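Local coordinates for NAD-dependent benzaldehyde dehydrogenase (Legionella pneumophila, PDB 3RHE), which is of uncertain activity, called an NAD-dependent benzaldehyde dehydrogenase yet belonging to the glyoxalase/bleomycin resistance protein/dioxygenase superfamily, at residues S72-S77 / R119-K124. Sequence-based numbering, arbitrary orientation.
Sequences SFQVNS and RIFCLK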
ATOM      1  N   SER A  72       4.237  -2.256  -1.584  1.00 16.50           N
ATOM      2  CA  SER A  72       3.114  -2.513  -2.485  1.00 17.30           C
ATOM      3  C   SER A  72       3.469  -2.261  -3.950  1.00 20.14           C
ATOM      4  O   SER A  72       4.382  -1.483  -4.258  1.00 16.99           O
ATOM      5  CB  SER A  72       1.867  -1.712  -2.075  1.00 16.62           C
ATOM      6  OG  SER A  72       1.933  -0.369  -2.524  1.00 17.69           O
ATOM      7  N   PHE A  73       2.724  -2.933  -4.829  1.00 18.07           N
ATOM      8  CA  PHE A  73       2.971  -2.951  -6.262  1.00 20.68           C
ATOM      9  C   PHE A  73       1.663  -2.574  -6.950  1.00 18.07           C
ATOM     10  O   PHE A  73       0.705  -3.337  -6.898  1.00 15.72           O
ATOM     11  CB  PHE A  73       3.338  -4.364  -6.742  1.00 22.01           C
ATOM     12  CG  PHE A  73       4.428  -5.044  -5.943  1.00 29.87           C
ATOM     13  CD1 PHE A  73       5.688  -5.246  -6.497  1.00 34.37           C
ATOM     14  CD2 PHE A  73       4.190  -5.510  -4.656  1.00 25.52           C
ATOM     15  CE1 PHE A  73       6.692  -5.878  -5.775  1.00 36.48           C
ATOM     16  CE2 PHE A  73       5.183  -6.141  -3.934  1.00 27.95           C
ATOM     17  CZ  PHE A  73       6.438  -6.327  -4.493  1.00 34.16           C
ATOM     18  N   GLN A  74       1.624  -1.409  -7.589  1.00 17.67           N
ATOM     19  CA  GLN A  74       0.433  -0.960  -8.296  1.00 19.77           C
ATOM     20  C   GLN A  74       0.448  -1.514  -9.721  1.00 19.03           C
ATOM     21  O   GLN A  74       1.447  -1.375 -10.433  1.00 17.52           O
ATOM     22  CB  GLN A  74       0.345   0.565  -8.321  1.00 19.81           C
ATOM     23  CG  GLN A  74      -0.985   1.075  -8.862  1.00 20.27           C
ATOM     24  CD  GLN A  74      -1.055   2.593  -8.954  1.00 27.27           C
ATOM     25  OE1 GLN A  74      -0.247   3.309  -8.356  1.00 22.81           O
ATOM     26  NE2 GLN A  74      -2.024   3.091  -9.718  1.00 25.52           N
ATOM     27  N   VAL A  75      -0.639  -2.170 -10.121  1.00 17.61           N
ATOM     28  CA  VAL A  75      -0.710  -2.740 -11.474  1.00 17.03           C
ATOM     29  C   VAL A  75      -1.875  -2.167 -12.272  1.00 19.53           C
ATOM     30  O   VAL A  75      -2.734  -1.460 -11.732  1.00 18.42           O
ATOM     31  CB  VAL A  75      -0.756  -4.304 -11.475  1.00 16.68           C
ATOM     32  CG1 VAL A  75       0.479  -4.853 -10.803  1.00 18.24           C
ATOM     33  CG2 VAL A  75      -2.012  -4.817 -10.776  1.00 16.52           C
ATOM     34  N   ASN A  76      -1.901  -2.498 -13.558  1.00 19.44           N
ATOM     35  CA  ASN A  76      -2.766  -1.831 -14.526  1.00 21.97           C
ATOM     36  C   ASN A  76      -4.269  -2.181 -14.476  1.00 21.54           C
ATOM     37  O   ASN A  76      -5.117  -1.367 -14.860  1.00 20.33           O
ATOM     38  CB  ASN A  76      -2.206  -2.055 -15.945  1.00 22.66           C
ATOM     39  CG  ASN A  76      -2.498  -3.459 -16.483  1.00 22.86           C
ATOM     40  OD1 ASN A  76      -1.753  -4.420 -16.236  1.00 21.04           O
ATOM     41  ND2 ASN A  76      -3.580  -3.575 -17.233  1.00 19.86           N
ATOM     42  N   SER A  77      -4.611  -3.376 -14.018  1.00 19.06           N
ATOM     43  CA  SER A  77      -6.006  -3.806 -14.079  1.00 19.45           C
ATOM     44  C   SER A  77      -6.305  -4.893 -13.070  1.00 18.99           C
ATOM     45  O   SER A  77      -5.387  -5.509 -12.523  1.00 17.63           O
ATOM     46  CB  SER A  77      -6.331  -4.339 -15.482  1.00 19.01           C
ATOM     47  OG  SER A  77      -5.505  -5.452 -15.785  1.00 17.59           O
ATOM     48  N   ARG A 119       1.795  -6.068  -0.962  1.00 15.05           N
ATOM     49  CA  ARG A 119       0.457  -5.872  -1.493  1.00 14.03           C
ATOM     50  C   ARG A 119       0.454  -5.611  -2.988  1.00 15.55           C
ATOM     51  O   ARG A 119       1.249  -4.817  -3.494  1.00 16.38           O
ATOM     52  CB  ARG A 119      -0.266  -4.731  -0.766  1.00 14.92           C
ATOM     53  CG  ARG A 119      -1.632  -4.369  -1.386  1.00 14.98           C
ATOM     54  CD  ARG A 119      -2.265  -3.129  -0.730  1.00 15.85           C
ATOM     55  NE  ARG A 119      -2.476  -3.302   0.708  1.00 13.62           N
ATOM     56  CZ  ARG A 119      -3.525  -3.903   1.251  1.00 17.17           C
ATOM     57  NH1 ARG A 119      -4.479  -4.411   0.481  1.00 16.77           N
ATOM     58  NH2 ARG A 119      -3.619  -4.000   2.571  1.00 17.19           N
ATOM     59  N   ILE A 120      -0.453  -6.283  -3.689  1.00 13.80           N
ATOM     60  CA  ILE A 120      -0.719  -6.005  -5.095  1.00 14.38           C
ATOM     61  C   ILE A 120      -2.062  -5.264  -5.144  1.00 14.77           C
ATOM     62  O   ILE A 120      -3.019  -5.674  -4.490  1.00 15.33           O
ATOM     63  CB  ILE A 120      -0.868  -7.320  -5.928  1.00 14.93           C
ATOM     64  CG1 ILE A 120       0.370  -8.231  -5.818  1.00 15.55           C
ATOM     65  CG2 ILE A 120      -1.186  -7.008  -7.390  1.00 14.98           C
ATOM     66  CD1 ILE A 120       1.633  -7.646  -6.364  1.00 16.16           C
ATOM     67  N   PHE A 121      -2.148  -4.183  -5.906  1.00 15.22           N
ATOM     68  CA  PHE A 121      -3.437  -3.507  -6.058  1.00 15.72           C
ATOM     69  C   PHE A 121      -3.584  -2.834  -7.411  1.00 16.85           C
ATOM     70  O   PHE A 121      -2.601  -2.424  -8.034  1.00 15.42           O
ATOM     71  CB  PHE A 121      -3.669  -2.478  -4.947  1.00 15.70           C
ATOM     72  CG  PHE A 121      -2.780  -1.265  -5.050  1.00 19.13           C
ATOM     73  CD1 PHE A 121      -3.253  -0.081  -5.595  1.00 18.90           C
ATOM     74  CD2 PHE A 121      -1.460  -1.315  -4.619  1.00 17.95           C
ATOM     75  CE1 PHE A 121      -2.433   1.036  -5.703  1.00 19.82           C
ATOM     76  CE2 PHE A 121      -0.631  -0.198  -4.730  1.00 17.65           C
ATOM     77  CZ  PHE A 121      -1.128   0.979  -5.269  1.00 18.48           C
ATOM     78  N   CYS A 122      -4.831  -2.749  -7.858  1.00 16.41           N
ATOM     79  CA  CYS A 122      -5.215  -1.913  -8.983  1.00 17.32           C
ATOM     80  C   CYS A 122      -6.221  -0.887  -8.460  1.00 19.20           C
ATOM     81  O   CYS A 122      -7.227  -1.256  -7.848  1.00 19.24           O
ATOM     82  CB  CYS A 122      -5.883  -2.758 -10.075  1.00 17.38           C
ATOM     83  SG  CYS A 122      -6.502  -1.766 -11.454  1.00 20.54           S
ATOM     84  N   LEU A 123      -5.963   0.393  -8.694  1.00 20.54           N
ATOM     85  CA  LEU A 123      -6.880   1.440  -8.219  1.00 24.86           C
ATOM     86  C   LEU A 123      -8.159   1.515  -9.049  1.00 24.46           C
ATOM     87  O   LEU A 123      -8.113   1.354 -10.266  1.00 21.18           O
ATOM     88  CB  LEU A 123      -6.193   2.808  -8.252  1.00 23.84           C
ATOM     89  CG  LEU A 123      -5.001   2.972  -7.312  1.00 22.99           C
ATOM     90  CD1 LEU A 123      -4.379   4.355  -7.461  1.00 28.52           C
ATOM     91  CD2 LEU A 123      -5.444   2.726  -5.886  1.00 26.70           C
ATOM     92  N   LYS A 124      -9.290   1.776  -8.393  1.00 26.95           N
ATOM     93  CA  LYS A 124     -10.528   2.067  -9.111  1.00 29.83           C
ATOM     94  C   LYS A 124     -10.286   3.186 -10.110  1.00 29.98           C
ATOM     95  O   LYS A 124      -9.546   4.127  -9.821  1.00 27.19           O
ATOM     96  CB  LYS A 124     -11.640   2.488  -8.149  1.00 32.89           C
ATOM     97  CG  LYS A 124     -12.425   1.340  -7.526  1.00 37.76           C
ATOM     98  CD  LYS A 124     -13.651   1.876  -6.790  1.00 37.88           C
ATOM     99  CE  LYS A 124     -14.316   0.812  -5.938  1.00 41.67           C
ATOM    100  NZ  LYS A 124     -14.850  -0.316  -6.753  1.00 46.59           N
TER
HETATM  101  O   HOH W   1      -3.793   0.934 -10.686  1.00 23.82           O
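S72 meets R119 side by side in two parallel strands, its CB 3.9 Å from the R119 CB, while its OG lies at the edge of the F121 ring and is hydrogen-bonded to L9 O. F73 makes two direct backbone bonds: its N donates to R119 O at 2.7 Å, and its O accepts from F121 N. The F73 ring, on the other face of the sheet, has its edge near R119 O, and F73 CB packs on I120 CD1 at 3.7 Å. Q74 returns to the face of S72 and lies over F121: its CA makes a CH-pi contact 4.0 Å from the ring centroid. With CG anti to the backbone N (chi1 -171°), CB and CG run along the CZ–CE1 rim, amide and ring planes 26° apart. R49 NH2 hydrogen-bonds to OE1, while NE2 gives a hydrogen to a water that also accepts from L123 N and donates to V75 O, bridging the strands where direct pairing stops. The last direct bond runs from V75 N to F121 O, 2.9 Å and nearly straight at 168°; V75 CG2 reaches I120 CG2 at 4.1 Å. The chain then turns past C122, whose SG lies 3.4 Å from S77 CA, and S77 N-caps helix 78-90 through OG to M80 N. V75 and C122 both pack against that helix. The order from strand 69-74 to strand 117-123 is consistent with a beta-alpha-beta-beta-beta module of the vicinal oxygen chelate (glyoxalase) fold, its first and last strands pairing here between antiparallel neighbours 8-14 and 105-111.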